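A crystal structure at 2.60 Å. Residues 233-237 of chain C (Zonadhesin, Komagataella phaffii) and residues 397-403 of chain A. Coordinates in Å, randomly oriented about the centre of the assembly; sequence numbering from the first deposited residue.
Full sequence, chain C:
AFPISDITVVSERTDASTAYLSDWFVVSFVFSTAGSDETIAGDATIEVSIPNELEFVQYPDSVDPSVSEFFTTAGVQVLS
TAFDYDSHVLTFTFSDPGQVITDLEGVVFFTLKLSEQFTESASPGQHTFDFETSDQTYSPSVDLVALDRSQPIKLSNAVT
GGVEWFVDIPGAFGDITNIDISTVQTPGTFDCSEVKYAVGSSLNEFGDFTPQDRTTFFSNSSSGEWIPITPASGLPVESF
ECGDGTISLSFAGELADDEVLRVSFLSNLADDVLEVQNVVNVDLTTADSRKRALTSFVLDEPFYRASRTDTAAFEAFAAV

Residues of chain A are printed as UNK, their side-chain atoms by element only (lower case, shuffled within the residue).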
# COMPACT_ATOMS: atom_id res chain seq x y z
N SER C 233 1.84 19.14 -27.58
CA SER C 233 1.82 17.69 -27.50
C SER C 233 2.55 17.20 -26.25
O SER C 233 3.51 17.81 -25.78
CB SER C 233 2.41 17.08 -28.77
OG SER C 233 3.63 17.66 -29.08
N GLY C 234 2.03 16.12 -25.68
CA GLY C 234 2.61 15.51 -24.51
C GLY C 234 3.43 14.28 -24.85
O GLY C 234 3.82 14.06 -26.00
N LEU C 235 3.70 13.49 -23.83
CA LEU C 235 4.58 12.37 -24.00
C LEU C 235 4.05 11.43 -25.07
O LEU C 235 2.85 11.25 -25.18
CB LEU C 235 4.77 11.68 -22.67
CG LEU C 235 5.62 12.53 -21.72
CD1 LEU C 235 5.60 11.94 -20.34
CD2 LEU C 235 7.04 12.61 -22.24
N PRO C 236 4.94 10.81 -25.86
CA PRO C 236 6.38 10.67 -25.73
C PRO C 236 7.22 11.90 -26.02
O PRO C 236 8.40 11.86 -25.71
CB PRO C 236 6.70 9.59 -26.75
CG PRO C 236 5.71 9.74 -27.74
CD PRO C 236 4.46 10.05 -27.01
N VAL C 237 6.64 12.96 -26.58
CA VAL C 237 7.40 14.18 -26.86
C VAL C 237 7.80 14.83 -25.54
O VAL C 237 6.94 15.25 -24.76
CB VAL C 237 6.56 15.14 -27.71
CG1 VAL C 237 7.25 16.45 -27.88
CG2 VAL C 237 6.33 14.54 -29.03
N UNK A 397 6.57 12.24 -12.33
CA UNK A 397 5.34 11.49 -12.25
C UNK A 397 4.74 11.27 -13.63
O UNK A 397 4.31 10.17 -13.95
c UNK A 397 0.82 11.99 -12.49
c UNK A 397 4.34 12.19 -11.35
c UNK A 397 2.09 12.42 -12.33
c UNK A 397 1.24 10.17 -11.06
c UNK A 397 2.95 11.72 -11.53
c UNK A 397 2.51 10.58 -10.90
c UNK A 397 0.40 10.87 -11.86
N UNK A 398 4.70 12.30 -14.46
CA UNK A 398 4.14 12.17 -15.79
C UNK A 398 4.94 11.17 -16.63
O UNK A 398 4.36 10.41 -17.40
c UNK A 398 1.91 12.78 -19.37
c UNK A 398 3.47 13.59 -17.80
o UNK A 398 1.80 13.75 -21.51
c UNK A 398 4.09 13.54 -16.45
c UNK A 398 2.36 13.71 -20.27
c UNK A 398 2.47 12.72 -18.16
c UNK A 398 3.35 14.58 -19.94
c UNK A 398 3.90 14.53 -18.72
N UNK A 399 6.25 11.14 -16.49
CA UNK A 399 7.04 10.27 -17.35
C UNK A 399 6.90 8.82 -16.93
O UNK A 399 6.63 7.94 -17.76
c UNK A 399 8.50 10.72 -17.34
o UNK A 399 10.68 12.34 -16.42
c UNK A 399 9.84 12.93 -17.15
o UNK A 399 9.89 14.17 -17.32
c UNK A 399 8.74 12.13 -17.88
N UNK A 400 7.05 8.55 -15.63
CA UNK A 400 6.80 7.21 -15.12
C UNK A 400 5.36 6.76 -15.39
O UNK A 400 5.14 5.62 -15.81
o UNK A 400 9.11 7.14 -12.26
c UNK A 400 7.13 7.16 -13.64
o UNK A 400 9.29 6.86 -14.42
c UNK A 400 8.61 7.05 -13.41
N UNK A 401 4.40 7.65 -15.18
CA UNK A 401 3.00 7.35 -15.45
C UNK A 401 2.76 7.05 -16.93
O UNK A 401 2.01 6.13 -17.27
c UNK A 401 2.10 8.52 -15.01
N UNK A 402 3.37 7.83 -17.80
CA UNK A 402 3.21 7.60 -19.22
C UNK A 402 3.74 6.24 -19.62
O UNK A 402 3.09 5.52 -20.38
c UNK A 402 4.96 7.91 -22.21
n UNK A 402 4.49 7.85 -23.50
c UNK A 402 3.90 8.71 -19.99
n UNK A 402 2.91 8.69 -22.30
c UNK A 402 3.26 8.33 -23.53
c UNK A 402 3.97 8.44 -21.45
N UNK A 403 4.89 5.83 -19.08
CA UNK A 403 5.38 4.50 -19.41
C UNK A 403 4.43 3.42 -18.92
O UNK A 403 3.97 2.57 -19.70
c UNK A 403 7.78 5.21 -19.41
n UNK A 403 10.86 5.41 -21.03
c UNK A 403 9.14 4.98 -18.79
c UNK A 403 10.83 6.30 -20.05
n UNK A 403 10.04 6.12 -19.00
c UNK A 403 6.78 4.28 -18.85
n UNK A 403 11.59 7.36 -20.13

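Position 397 has seven side-chain atoms, all carbon: one carbon, then a six-membered ring with nothing attached. It does not touch the chain C stretch. The residue is phenylalanine, A:Phe397.

Position 398 has eight side-chain atoms: one carbon, then a six-carbon ring bearing one oxygen. The CA-to-CB bond points toward chain C. The oxygen on the ring lies 3.0 Å from C:Leu235 N and 3.6 Å from C:Gly234 CA. C:Leu235 CD1 sits over one face of the ring, 3.5 Å from its centroid. A six-carbon ring with a single oxygen is tyrosine, A:Tyr398.

Position 399 has five side-chain atoms: three carbons in a row, the third carrying two oxygens. Its CA is 3.7 Å from C:Leu235 CD1. The CA-to-CB bond runs sideways, and the carboxylate makes no hydrogen bond to the chain C stretch. Three carbons ending in a carboxylate mean glutamate, A:Glu399.

Position 400 has four side-chain atoms: two carbons, the second carrying two oxygens. The CA-to-CB bond points away from the chain C stretch, and there is no contact with it. This carboxylate is one carbon shorter than the last, so the residue is aspartate, A:Asp400.

Position 401 has a single side-chain carbon, which does not reach the chain C stretch. It is alanine, A:Ala401.

Position 402 has six side-chain atoms: one carbon, then a five-membered ring of three carbons and two nitrogens. C:Leu235 CB lies over one face of this ring, 3.5 Å from its centroid. Such a ring is imidazole, so the residue is histidine, A:His402. Its CE1 comes within 3.4 Å of C:Leu235 O.

Position 403 has seven side-chain atoms: three carbons, a nitrogen, then a carbon carrying two more nitrogens. It makes no contact with the chain C stretch. The guanidinium group identifies arginine, A:Arg403.

The contact is small and centres on C:Leu235. A:Tyr398 and A:His402 are four residues apart, so one helical turn brings both rings to the same side. The leucine packs CD1 on the tyrosine face and CB on the imidazole face, and CD1 also reaches the helix backbone at A:Glu399. One hydrogen bond joins the two stretches: C:Leu235 N donates to A:Tyr398 OH at 3.0 Å, with a fairly straight angle of 158°. C:Gly234 leaves room for that hydroxyl, because an ideal CB there would lie 2.5 Å from A:Tyr398 OH. C:Pro236, after a cis peptide bond, points its CB away, yet its CD still comes within 4.1 Å of A:His402 CE1.

Chain A (397-403) FYEDAHR
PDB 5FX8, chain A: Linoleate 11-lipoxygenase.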